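Local coordinates for protein TRAP dicarboxylate transporter-DctP subunit (Marinobacter aquaeolei, PDB 4PFI) that probably captures a solute, perhaps an organic acid, in the periplasm and delivers it to a TRAP-type membrane transporter, at residues A[38-43]-A[55-60]; A[42-45]-A[49-52]; A[51-56]-A[96-101]; A[142-147]-A[246-251]. All blocks are in the same frame, centred on the assembly; numbering follows the deposited sequence.

Contact 1: residues A[38-43]-A[55-60]; sequences WRFALE and QQFREQ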
loop_
_atom_site.group_PDB
_atom_site.type_symbol
_atom_site.label_atom_id
_atom_site.label_comp_id
_atom_site.label_asym_id
_atom_site.label_seq_id
_atom_site.Cartn_x
_atom_site.Cartn_y
_atom_site.Cartn_z
ATOM N N TRP A 38 6.072 -2.415 -23.631
ATOM C CA TRP A 38 5.103 -2.440 -22.549
ATOM C C TRP A 38 5.355 -1.199 -21.694
ATOM O O TRP A 38 6.489 -0.933 -21.315
ATOM C CB TRP A 38 5.269 -3.704 -21.701
ATOM C CG TRP A 38 4.806 -4.971 -22.353
ATOM C CD1 TRP A 38 4.368 -5.122 -23.642
ATOM C CD2 TRP A 38 4.738 -6.270 -21.755
ATOM N NE1 TRP A 38 4.033 -6.432 -23.880
ATOM C CE2 TRP A 38 4.253 -7.160 -22.741
ATOM C CE3 TRP A 38 5.042 -6.769 -20.485
ATOM C CZ2 TRP A 38 4.061 -8.523 -22.496
ATOM C CZ3 TRP A 38 4.854 -8.123 -20.243
ATOM C CH2 TRP A 38 4.367 -8.984 -21.246
ATOM N N ARG A 39 4.299 -0.446 -21.399
ATOM C CA ARG A 39 4.406 0.777 -20.609
ATOM C C ARG A 39 3.902 0.546 -19.188
ATOM O O ARG A 39 2.730 0.222 -18.990
ATOM C CB ARG A 39 3.574 1.879 -21.254
ATOM C CG ARG A 39 3.936 2.145 -22.691
ATOM C CD ARG A 39 2.812 2.870 -23.416
ATOM N NE ARG A 39 2.468 4.149 -22.794
ATOM C CZ ARG A 39 3.215 5.247 -22.871
ATOM N NH1 ARG A 39 4.363 5.218 -23.541
ATOM N NH2 ARG A 39 2.823 6.375 -22.276
ATOM N N PHE A 40 4.783 0.759 -18.211
ATOM C CA PHE A 40 4.527 0.435 -16.812
ATOM C C PHE A 40 4.594 1.706 -15.951
ATOM O O PHE A 40 5.671 2.224 -15.695
ATOM C CB PHE A 40 5.593 -0.558 -16.324
ATOM C CG PHE A 40 5.262 -1.243 -15.014
ATOM C CD1 PHE A 40 4.267 -0.766 -14.188
ATOM C CD2 PHE A 40 5.973 -2.368 -14.608
ATOM C CE1 PHE A 40 3.978 -1.401 -12.996
ATOM C CE2 PHE A 40 5.685 -3.003 -13.417
ATOM C CZ PHE A 40 4.689 -2.517 -12.611
ATOM N N ALA A 41 3.450 2.201 -15.499
ATOM C CA ALA A 41 3.405 3.441 -14.724
ATOM C C ALA A 41 3.479 3.194 -13.206
ATOM O O ALA A 41 2.882 2.261 -12.690
ATOM C CB ALA A 41 2.134 4.214 -15.064
ATOM N N LEU A 42 4.193 4.051 -12.491
ATOM C CA LEU A 42 4.317 3.917 -11.040
ATOM C C LEU A 42 3.683 5.111 -10.320
ATOM O O LEU A 42 3.743 6.229 -10.821
ATOM C CB LEU A 42 5.782 3.873 -10.653
ATOM C CG LEU A 42 6.694 2.969 -11.449
ATOM C CD1 LEU A 42 8.074 3.153 -10.924
ATOM C CD2 LEU A 42 6.257 1.523 -11.348
ATOM N N GLU A 43 3.114 4.871 -9.139
ATOM C CA GLU A 43 2.644 5.954 -8.275
ATOM C C GLU A 43 3.786 6.609 -7.492
ATOM O O GLU A 43 3.583 7.627 -6.835
ATOM C CB GLU A 43 1.673 5.420 -7.234
ATOM C CG GLU A 43 0.471 4.727 -7.767
ATOM C CD GLU A 43 -0.238 3.962 -6.675
ATOM O OE1 GLU A 43 0.460 3.319 -5.846
ATOM O OE2 GLU A 43 -1.489 4.024 -6.613
ATOM N N GLN A 55 11.964 -2.301 -11.917
ATOM C CA GLN A 55 13.257 -2.558 -12.535
ATOM C C GLN A 55 13.498 -4.050 -12.685
ATOM O O GLN A 55 13.997 -4.502 -13.696
ATOM C CB GLN A 55 14.377 -1.989 -11.697
ATOM C CG GLN A 55 14.647 -0.551 -11.927
ATOM C CD GLN A 55 15.572 -0.001 -10.853
ATOM O OE1 GLN A 55 15.270 1.006 -10.209
ATOM N NE2 GLN A 55 16.687 -0.690 -10.620
ATOM N N GLN A 56 13.167 -4.803 -11.647
ATOM C CA GLN A 56 13.291 -6.243 -11.682
ATOM C C GLN A 56 12.336 -6.865 -12.701
ATOM O O GLN A 56 12.680 -7.855 -13.358
ATOM C CB GLN A 56 12.984 -6.818 -10.312
ATOM C CG GLN A 56 13.998 -6.456 -9.264
ATOM C CD GLN A 56 15.225 -7.321 -9.390
ATOM O OE1 GLN A 56 16.264 -6.866 -9.874
ATOM N NE2 GLN A 56 15.105 -8.596 -8.994
ATOM N N PHE A 57 11.135 -6.304 -12.813
ATOM C CA PHE A 57 10.149 -6.794 -13.771
ATOM C C PHE A 57 10.659 -6.567 -15.195
ATOM O O PHE A 57 10.494 -7.421 -16.065
ATOM C CB PHE A 57 8.811 -6.083 -13.584
ATOM C CG PHE A 57 7.751 -6.476 -14.580
ATOM C CD1 PHE A 57 6.995 -7.630 -14.393
ATOM C CD2 PHE A 57 7.484 -5.680 -15.678
ATOM C CE1 PHE A 57 5.998 -7.989 -15.291
ATOM C CE2 PHE A 57 6.487 -6.028 -16.590
ATOM C CZ PHE A 57 5.744 -7.184 -16.402
ATOM N N ARG A 58 11.304 -5.419 -15.408
ATOM C CA ARG A 58 11.862 -5.077 -16.709
ATOM C C ARG A 58 12.970 -6.030 -17.082
ATOM O O ARG A 58 12.933 -6.615 -18.159
ATOM C CB ARG A 58 12.396 -3.632 -16.730
ATOM C CG ARG A 58 13.048 -3.204 -18.055
ATOM C CD ARG A 58 13.498 -1.762 -18.026
ATOM N NE ARG A 58 14.411 -1.563 -16.908
ATOM C CZ ARG A 58 14.635 -0.392 -16.310
ATOM N NH1 ARG A 58 14.022 0.707 -16.742
ATOM N NH2 ARG A 58 15.481 -0.316 -15.281
ATOM N N GLU A 59 13.958 -6.179 -16.197
ATOM C CA GLU A 59 15.131 -7.005 -16.492
ATOM C C GLU A 59 14.726 -8.433 -16.810
ATOM O O GLU A 59 15.251 -9.040 -17.735
ATOM C CB GLU A 59 16.116 -7.005 -15.327
ATOM C CG GLU A 59 16.940 -5.752 -15.275
ATOM C CD GLU A 59 17.658 -5.558 -13.947
ATOM O OE1 GLU A 59 17.170 -6.068 -12.912
ATOM O OE2 GLU A 59 18.717 -4.880 -13.932
ATOM N N GLN A 60 13.768 -8.944 -16.044
ATOM C CA GLN A 60 13.300 -10.318 -16.172
ATOM C C GLN A 60 12.533 -10.525 -17.469
ATOM O O GLN A 60 12.798 -11.466 -18.210
ATOM C CB GLN A 60 12.391 -10.686 -14.997
ATOM C CG GLN A 60 11.970 -12.160 -14.957
ATOM C CD GLN A 60 13.145 -13.096 -14.741
ATOM O OE1 GLN A 60 14.236 -12.647 -14.391
ATOM N NE2 GLN A 60 12.932 -14.405 -14.939
#
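The face of the Phe57 ring receives the edge of Phe40 in an offset edge-to-face pair, with centroids 5.5 Å apart and planes at 84°. Trp38 offers an edge as well: Phe57 CZ lies near the indole plane, beside the six-membered ring, and Trp38 CZ3 is 4.1 Å from it. Phe57 therefore meets two aromatic residues of strand 37-41 at once, using different atoms for each. Its CD2 serves Phe40, 3.8 Å from Phe40 CD2, while CZ at the far end of the ring serves Trp38. Trp38 and Phe40, two residues apart on the strand, both point toward helix 49-65, as alternation along a strand requires. On the helix, Phe57 holds CG anti to its backbone N (chi1 177°), which carries the ring out from the helix to the sheet.

Strand 37-41 and helix 49-65 are the first two elements of a beta-alpha-beta unit completed by strand 70-74. Leu267, Thr270, Ile271 and Leu274 of helix 263-296 also pack on Phe57, and Trp255 makes an edge-to-face pair with Trp38. A serine in place of Phe57 would probably leave a gap between strand and helix and deprive the Phe40 edge of its aromatic face. All three residues are buried and the atoms that meet are all ring carbons, so large aromatic rings suit the place: shape and weak ring electrostatics join helix to sheet.

Contact 2: residues A[42-45]-A[49-52]; sequences LEEI and VQHL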
loop_
_atom_site.group_PDB
_atom_site.type_symbol
_atom_site.label_atom_id
_atom_site.label_comp_id
_atom_site.label_asym_id
_atom_site.label_seq_id
_atom_site.Cartn_x
_atom_site.Cartn_y
_atom_site.Cartn_z
ATOM N N LEU A 42 4.193 4.051 -12.491
ATOM C CA LEU A 42 4.317 3.917 -11.040
ATOM C C LEU A 42 3.683 5.111 -10.320
ATOM O O LEU A 42 3.743 6.229 -10.821
ATOM C CB LEU A 42 5.782 3.873 -10.653
ATOM C CG LEU A 42 6.694 2.969 -11.449
ATOM C CD1 LEU A 42 8.074 3.153 -10.924
ATOM C CD2 LEU A 42 6.257 1.523 -11.348
ATOM N N GLU A 43 3.114 4.871 -9.139
ATOM C CA GLU A 43 2.644 5.954 -8.275
ATOM C C GLU A 43 3.786 6.609 -7.492
ATOM O O GLU A 43 3.583 7.627 -6.835
ATOM C CB GLU A 43 1.673 5.420 -7.234
ATOM C CG GLU A 43 0.471 4.727 -7.767
ATOM C CD GLU A 43 -0.238 3.962 -6.675
ATOM O OE1 GLU A 43 0.460 3.319 -5.846
ATOM O OE2 GLU A 43 -1.489 4.024 -6.613
ATOM N N GLU A 44 4.964 5.998 -7.510
ATOM C CA GLU A 44 6.047 6.434 -6.630
ATOM C C GLU A 44 7.320 6.797 -7.426
ATOM O O GLU A 44 7.475 6.415 -8.590
ATOM C CB GLU A 44 6.317 5.346 -5.565
ATOM C CG GLU A 44 5.073 4.963 -4.744
ATOM C CD GLU A 44 5.354 4.017 -3.549
ATOM O OE1 GLU A 44 4.716 4.223 -2.477
ATOM O OE2 GLU A 44 6.191 3.069 -3.665
ATOM N N ILE A 45 8.228 7.540 -6.813
ATOM C CA ILE A 45 9.429 7.992 -7.516
ATOM C C ILE A 45 10.533 6.935 -7.545
ATOM O O ILE A 45 10.392 5.829 -7.007
ATOM C CB ILE A 45 10.044 9.255 -6.865
ATOM C CG1 ILE A 45 10.262 9.034 -5.362
ATOM C CG2 ILE A 45 9.171 10.468 -7.086
ATOM C CD1 ILE A 45 11.309 9.952 -4.760
ATOM N N VAL A 49 9.978 1.266 -3.502
ATOM C CA VAL A 49 9.690 -0.151 -3.666
ATOM C C VAL A 49 9.078 -0.441 -5.041
ATOM O O VAL A 49 9.434 -1.420 -5.684
ATOM C CB VAL A 49 8.725 -0.653 -2.577
ATOM C CG1 VAL A 49 8.411 -2.132 -2.766
ATOM C CG2 VAL A 49 9.296 -0.398 -1.177
ATOM N N GLN A 50 8.159 0.409 -5.487
ATOM C CA GLN A 50 7.561 0.268 -6.802
ATOM C C GLN A 50 8.614 0.342 -7.908
ATOM O O GLN A 50 8.615 -0.479 -8.825
ATOM C CB GLN A 50 6.480 1.339 -7.017
ATOM C CG GLN A 50 5.214 1.035 -6.249
ATOM C CD GLN A 50 4.053 1.922 -6.589
ATOM O OE1 GLN A 50 3.997 2.533 -7.663
ATOM N NE2 GLN A 50 3.098 2.010 -5.663
ATOM N N HIS A 51 9.492 1.332 -7.840
ATOM C CA HIS A 51 10.545 1.447 -8.816
ATOM C C HIS A 51 11.481 0.195 -8.810
ATOM O O HIS A 51 11.780 -0.376 -9.856
ATOM C CB HIS A 51 11.350 2.710 -8.573
ATOM C CG HIS A 51 12.249 3.066 -9.710
ATOM N ND1 HIS A 51 13.592 3.314 -9.548
ATOM C CD2 HIS A 51 11.994 3.198 -11.035
ATOM C CE1 HIS A 51 14.130 3.598 -10.725
ATOM N NE2 HIS A 51 13.183 3.532 -11.638
ATOM N N LEU A 52 11.933 -0.224 -7.631
ATOM C CA LEU A 52 12.810 -1.381 -7.533
ATOM C C LEU A 52 12.139 -2.610 -8.115
ATOM O O LEU A 52 12.762 -3.379 -8.845
ATOM C CB LEU A 52 13.193 -1.636 -6.085
ATOM C CG LEU A 52 14.094 -0.535 -5.530
ATOM C CD1 LEU A 52 14.339 -0.738 -4.036
ATOM C CD2 LEU A 52 15.397 -0.477 -6.310
#
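Gln50 lies across both Glu43 and Glu44 at the beta-alpha connection, where the loop leaving strand 37-41 turns into the first turn of helix 49-65. Its extended chain reaches back to the loop, and the amide uses both ends on Glu43. Gln50 OE1 accepts from the backbone N of Glu43 at 2.9 Å, with an N-H...O angle of 139°. The straighter bond, at 164°, runs from Gln50 NE2 to the anti side of Glu43 OE1, and here the acceptor lies almost in the amide plane. Glutamine suits the place because one flat group both donates and accepts. Glu43 OE1 is also hydrogen-bonded to Ser100 OG, and Gln50 NE2 to Glu157 OE2.

Glu44 crosses Gln50 at about a right angle, its carboxylate stacked on the amide with the planes only 19° apart. Glu44 OE2 also comes close to Glu157 OE2, a crowding of acids that may favour a proton on one of them. Leu42 supplies the apolar share: CD1 packs against His51 CA and comes to the edge of the imidazole, 3.9 Å from His51 CD2. Beside the same histidine, Ile45 O lies 3.6 Å from His51 CB.

Contact 3: residues A[51-56]-A[96-101]; sequences HLYAQQ and LAFASP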
loop_
_atom_site.group_PDB
_atom_site.type_symbol
_atom_site.label_atom_id
_atom_site.label_comp_id
_atom_site.label_asym_id
_atom_site.label_seq_id
_atom_site.Cartn_x
_atom_site.Cartn_y
_atom_site.Cartn_z
ATOM N N HIS A 51 9.492 1.332 -7.840
ATOM C CA HIS A 51 10.545 1.447 -8.816
ATOM C C HIS A 51 11.481 0.195 -8.810
ATOM O O HIS A 51 11.780 -0.376 -9.856
ATOM C CB HIS A 51 11.350 2.710 -8.573
ATOM C CG HIS A 51 12.249 3.066 -9.710
ATOM N ND1 HIS A 51 13.592 3.314 -9.548
ATOM C CD2 HIS A 51 11.994 3.198 -11.035
ATOM C CE1 HIS A 51 14.130 3.598 -10.725
ATOM N NE2 HIS A 51 13.183 3.532 -11.638
ATOM N N LEU A 52 11.933 -0.224 -7.631
ATOM C CA LEU A 52 12.810 -1.381 -7.533
ATOM C C LEU A 52 12.139 -2.610 -8.115
ATOM O O LEU A 52 12.762 -3.379 -8.845
ATOM C CB LEU A 52 13.193 -1.636 -6.085
ATOM C CG LEU A 52 14.094 -0.535 -5.530
ATOM C CD1 LEU A 52 14.339 -0.738 -4.036
ATOM C CD2 LEU A 52 15.397 -0.477 -6.310
ATOM N N TYR A 53 10.866 -2.786 -7.777
ATOM C CA TYR A 53 10.072 -3.900 -8.287
ATOM C C TYR A 53 10.021 -3.822 -9.807
ATOM O O TYR A 53 10.296 -4.801 -10.509
ATOM C CB TYR A 53 8.653 -3.836 -7.725
ATOM C CG TYR A 53 7.694 -4.910 -8.199
ATOM C CD1 TYR A 53 6.984 -4.776 -9.402
ATOM C CD2 TYR A 53 7.468 -6.053 -7.432
ATOM C CE1 TYR A 53 6.084 -5.758 -9.827
ATOM C CE2 TYR A 53 6.570 -7.037 -7.855
ATOM C CZ TYR A 53 5.886 -6.880 -9.048
ATOM O OH TYR A 53 5.008 -7.863 -9.438
ATOM N N ALA A 54 9.671 -2.646 -10.309
ATOM C CA ALA A 54 9.513 -2.475 -11.743
ATOM C C ALA A 54 10.836 -2.720 -12.498
ATOM O O ALA A 54 10.829 -3.304 -13.588
ATOM C CB ALA A 54 8.947 -1.121 -12.053
ATOM N N GLN A 55 11.964 -2.301 -11.917
ATOM C CA GLN A 55 13.257 -2.558 -12.535
ATOM C C GLN A 55 13.498 -4.050 -12.685
ATOM O O GLN A 55 13.997 -4.502 -13.696
ATOM C CB GLN A 55 14.377 -1.989 -11.697
ATOM C CG GLN A 55 14.647 -0.551 -11.927
ATOM C CD GLN A 55 15.572 -0.001 -10.853
ATOM O OE1 GLN A 55 15.270 1.006 -10.209
ATOM N NE2 GLN A 55 16.687 -0.690 -10.620
ATOM N N GLN A 56 13.167 -4.803 -11.647
ATOM C CA GLN A 56 13.291 -6.243 -11.682
ATOM C C GLN A 56 12.336 -6.865 -12.701
ATOM O O GLN A 56 12.680 -7.855 -13.358
ATOM C CB GLN A 56 12.984 -6.818 -10.312
ATOM C CG GLN A 56 13.998 -6.456 -9.264
ATOM C CD GLN A 56 15.225 -7.321 -9.390
ATOM O OE1 GLN A 56 16.264 -6.866 -9.874
ATOM N NE2 GLN A 56 15.105 -8.596 -8.994
ATOM N N LEU A 96 0.421 -1.270 -17.982
ATOM C CA LEU A 96 0.591 -1.742 -16.613
ATOM C C LEU A 96 0.776 -0.573 -15.657
ATOM O O LEU A 96 1.440 0.410 -15.983
ATOM C CB LEU A 96 1.841 -2.628 -16.524
ATOM C CG LEU A 96 1.855 -3.973 -17.254
ATOM C CD1 LEU A 96 3.299 -4.488 -17.449
ATOM C CD2 LEU A 96 1.007 -4.994 -16.474
ATOM N N ALA A 97 0.229 -0.701 -14.454
ATOM C CA ALA A 97 0.417 0.324 -13.431
ATOM C C ALA A 97 0.256 -0.248 -12.041
ATOM O O ALA A 97 -0.364 -1.288 -11.842
ATOM C CB ALA A 97 -0.563 1.458 -13.615
ATOM N N PHE A 98 0.844 0.449 -11.082
ATOM C CA PHE A 98 0.571 0.193 -9.691
ATOM C C PHE A 98 -0.675 0.984 -9.320
ATOM O O PHE A 98 -0.904 2.086 -9.819
ATOM C CB PHE A 98 1.757 0.622 -8.834
ATOM C CG PHE A 98 2.805 -0.444 -8.687
ATOM C CD1 PHE A 98 2.552 -1.571 -7.915
ATOM C CD2 PHE A 98 4.039 -0.327 -9.301
ATOM C CE1 PHE A 98 3.507 -2.560 -7.769
ATOM C CE2 PHE A 98 4.987 -1.313 -9.142
ATOM C CZ PHE A 98 4.717 -2.429 -8.377
ATOM N N ALA A 99 -1.485 0.417 -8.442
ATOM C CA ALA A 99 -2.655 1.120 -7.925
ATOM C C ALA A 99 -2.804 0.739 -6.467
ATOM O O ALA A 99 -2.973 -0.429 -6.138
ATOM C CB ALA A 99 -3.915 0.744 -8.700
ATOM N N SER A 100 -2.711 1.728 -5.592
ATOM C CA SER A 100 -2.937 1.533 -4.165
ATOM C C SER A 100 -4.417 1.715 -3.774
ATOM O O SER A 100 -5.228 2.200 -4.577
ATOM C CB SER A 100 -2.038 2.498 -3.417
ATOM O OG SER A 100 -0.683 2.223 -3.770
ATOM N N PRO A 101 -4.784 1.297 -2.549
ATOM C CA PRO A 101 -6.192 1.399 -2.120
ATOM C C PRO A 101 -6.712 2.833 -2.174
ATOM O O PRO A 101 -7.845 3.025 -2.613
ATOM C CB PRO A 101 -6.170 0.847 -0.687
ATOM C CG PRO A 101 -5.015 -0.128 -0.685
ATOM C CD PRO A 101 -3.970 0.535 -1.585
#
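Tyr53 and Phe98 reach each other through contrasting first torsions. Tyr53 keeps CG anti to its backbone N (chi1 178°), which carries its ring from helix 49-65 toward the sheet; Phe98 sets CG anti to its carbonyl carbon (chi1 -87°), sending its ring from strand 96-99 toward the helix. The two form an offset edge-to-face pair in which Phe98 supplies the edge and Tyr53 the face. Their planes stand at 70° and the centroids lie 5.4 Å apart. Phe98 CZ makes the closest approach, 3.4 Å from Tyr53 CD1, and Tyr53 CG and CE1 are each 3.9 Å from the same atom. The leading corner of the phenyl ring thus presses toward one flank of the phenol, near CD1, instead of its centre.

Aromatic residues suit both places, since each must span the space between helix and strand with a flat, largely apolar group. Phe40 meets the Phe98 ring, while Ile271 and Leu274 of helix 263-296 and Val155 of strand 149-164 pack on Tyr53. An alanine replacing Tyr53 is likely to leave the edge of Phe98 without its aromatic partner and to open a gap between helix and strand. Such burial of side chains between a helix and the strands it covers is characteristic of the alpha/beta domains of periplasmic solute-binding proteins.

Contact 4: residues A[142-147]-A[246-251]; sequences PAYHNA and IASVVA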
loop_
_atom_site.group_PDB
_atom_site.type_symbol
_atom_site.label_atom_id
_atom_site.label_comp_id
_atom_site.label_asym_id
_atom_site.label_seq_id
_atom_site.Cartn_x
_atom_site.Cartn_y
_atom_site.Cartn_z
ATOM N N PRO A 142 -13.163 -9.712 -9.931
ATOM C CA PRO A 142 -14.435 -9.151 -10.406
ATOM C C PRO A 142 -14.597 -7.676 -10.029
ATOM O O PRO A 142 -15.067 -6.895 -10.856
ATOM C CB PRO A 142 -15.485 -10.012 -9.693
ATOM C CG PRO A 142 -14.777 -11.271 -9.339
ATOM C CD PRO A 142 -13.378 -10.854 -9.028
ATOM N N ALA A 143 -14.203 -7.298 -8.810
ATOM C CA ALA A 143 -14.334 -5.910 -8.370
ATOM C C ALA A 143 -13.494 -4.998 -9.260
ATOM O O ALA A 143 -13.898 -3.879 -9.587
ATOM C CB ALA A 143 -13.930 -5.769 -6.915
ATOM N N TYR A 144 -12.331 -5.495 -9.667
ATOM C CA TYR A 144 -11.437 -4.747 -10.542
ATOM C C TYR A 144 -11.973 -4.652 -11.966
ATOM O O TYR A 144 -11.865 -3.600 -12.609
ATOM C CB TYR A 144 -10.058 -5.403 -10.573
ATOM C CG TYR A 144 -9.149 -4.967 -9.445
ATOM C CD1 TYR A 144 -9.218 -5.583 -8.209
ATOM C CD2 TYR A 144 -8.222 -3.950 -9.620
ATOM C CE1 TYR A 144 -8.410 -5.207 -7.193
ATOM C CE2 TYR A 144 -7.396 -3.566 -8.597
ATOM C CZ TYR A 144 -7.500 -4.204 -7.384
ATOM O OH TYR A 144 -6.705 -3.878 -6.330
ATOM N N HIS A 145 -12.519 -5.770 -12.457
ATOM C CA HIS A 145 -13.111 -5.838 -13.792
ATOM C C HIS A 145 -14.226 -4.825 -13.850
ATOM O O HIS A 145 -14.345 -4.078 -14.810
ATOM C CB HIS A 145 -13.657 -7.234 -14.093
ATOM C CG HIS A 145 -12.608 -8.232 -14.486
ATOM N ND1 HIS A 145 -11.692 -7.999 -15.492
ATOM C CD2 HIS A 145 -12.351 -9.484 -14.030
ATOM C CE1 HIS A 145 -10.909 -9.055 -15.627
ATOM N NE2 HIS A 145 -11.285 -9.968 -14.751
ATOM N N ASN A 146 -15.019 -4.781 -12.787
ATOM C CA ASN A 146 -16.102 -3.812 -12.656
ATOM C C ASN A 146 -15.627 -2.365 -12.838
ATOM O O ASN A 146 -16.422 -1.487 -13.156
ATOM C CB ASN A 146 -16.781 -3.982 -11.294
ATOM C CG ASN A 146 -18.068 -3.197 -11.175
ATOM O OD1 ASN A 146 -18.078 -2.088 -10.632
ATOM N ND2 ASN A 146 -19.169 -3.772 -11.663
ATOM N N ALA A 147 -14.334 -2.120 -12.633
ATOM C CA ALA A 147 -13.738 -0.794 -12.852
ATOM C C ALA A 147 -12.945 -0.760 -14.162
ATOM O O ALA A 147 -12.246 0.215 -14.449
ATOM C CB ALA A 147 -12.832 -0.400 -11.665
ATOM N N ILE A 246 -0.090 -2.078 0.849
ATOM C CA ILE A 246 -0.221 -3.100 -0.175
ATOM C C ILE A 246 -0.632 -2.426 -1.467
ATOM O O ILE A 246 -1.712 -1.828 -1.527
ATOM C CB ILE A 246 -1.334 -4.076 0.195
ATOM C CG1 ILE A 246 -1.083 -4.676 1.587
ATOM C CG2 ILE A 246 -1.461 -5.175 -0.874
ATOM C CD1 ILE A 246 0.176 -5.527 1.665
ATOM N N ALA A 247 0.198 -2.508 -2.506
ATOM C CA ALA A 247 -0.128 -1.906 -3.799
ATOM C C ALA A 247 -0.586 -2.988 -4.791
ATOM O O ALA A 247 -0.103 -4.118 -4.732
ATOM C CB ALA A 247 1.074 -1.178 -4.346
ATOM N N SER A 248 -1.515 -2.636 -5.688
ATOM C CA SER A 248 -2.004 -3.537 -6.741
ATOM C C SER A 248 -1.198 -3.368 -8.005
ATOM O O SER A 248 -0.839 -2.242 -8.358
ATOM C CB SER A 248 -3.449 -3.179 -7.134
ATOM O OG SER A 248 -4.410 -3.840 -6.356
ATOM N N VAL A 249 -0.950 -4.460 -8.722
ATOM C CA VAL A 249 -0.495 -4.341 -10.109
ATOM C C VAL A 249 -1.680 -4.625 -11.026
ATOM O O VAL A 249 -2.272 -5.699 -10.973
ATOM C CB VAL A 249 0.678 -5.300 -10.448
ATOM C CG1 VAL A 249 1.032 -5.206 -11.946
ATOM C CG2 VAL A 249 1.901 -5.003 -9.585
ATOM N N VAL A 250 -2.037 -3.664 -11.864
ATOM C CA VAL A 250 -3.189 -3.825 -12.751
ATOM C C VAL A 250 -2.803 -3.675 -14.222
ATOM O O VAL A 250 -1.785 -3.069 -14.561
ATOM C CB VAL A 250 -4.308 -2.792 -12.426
ATOM C CG1 VAL A 250 -4.878 -3.049 -11.049
ATOM C CG2 VAL A 250 -3.789 -1.362 -12.574
ATOM N N ALA A 251 -3.640 -4.218 -15.097
ATOM C CA ALA A 251 -3.407 -4.103 -16.528
ATOM C C ALA A 251 -4.679 -3.731 -17.270
ATOM O O ALA A 251 -5.798 -4.057 -16.850
ATOM C CB ALA A 251 -2.837 -5.396 -17.088
#
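Tyr144 projects from helix 134-145 onto Ser248 and Val250 of strand 244-252, joining a covering helix to the central sheet of an alpha/beta domain. From CB, which points toward the strand, the side chain turns with CG anti to the carbonyl carbon (chi1 -85°) and runs out over the sheet. Along one side of the ring, CD2 and then CE2 come against a methyl group of Val250, with CE2 3.6 Å from Val250 CG1. The two side chains cross at about a right angle. Farther out, CZ and the phenol OH arrive beside the side chain of Ser248, the OH 3.4 Å from Ser248 CB. The hydroxyls of the two residues are modelled too close together for their interaction to be trusted, and the distances from CE2 and CZ to Ser248 OG share that doubt.

Tyrosine fits this place because it is long enough to cross from helix to sheet and lays an apolar ring flank against the valine; what its hydroxyl contributes remains undecided. Ser248 and Val250, alternate residues of the strand, face the helix, whereas Ala247 and Val249 point the other way and touch Phe98. Leu151 and Thr111 also pack on Tyr144, and just beyond it His145 ND1 is hydrogen-bonded to Glu253 OE2. Val250 holds CG1 anti to its carbonyl carbon (chi1 -65°), and this places the methyl 3.7 Å from Tyr144 CD2.

How the contacts relate
Contacts 1, 2 and 3 all use helix 49-65, whereas contact 4 brings in helix 134-145 from the other face of the sheet. Contacts 1, 3 and 4 are buried; contact 2, at the loop, is partly exposed. Chemistry follows place: aromatic edge-to-face pairs hold helix to strand in contacts 1 and 3, amide-carboxylate bonding marks the loop of contact 2, and contact 4 rests on a tyrosine ring against a valine methyl, its hydroxyl pair being doubtful. The centres of contacts 2 and 3 lie about 5 Å apart, and a hydrogen bond between Glu43 and Ser100 ties contacts 1 and 2 to contact 3. Backbone pairing of strands 96-99 and 244-252 connects contact 3 to contact 4.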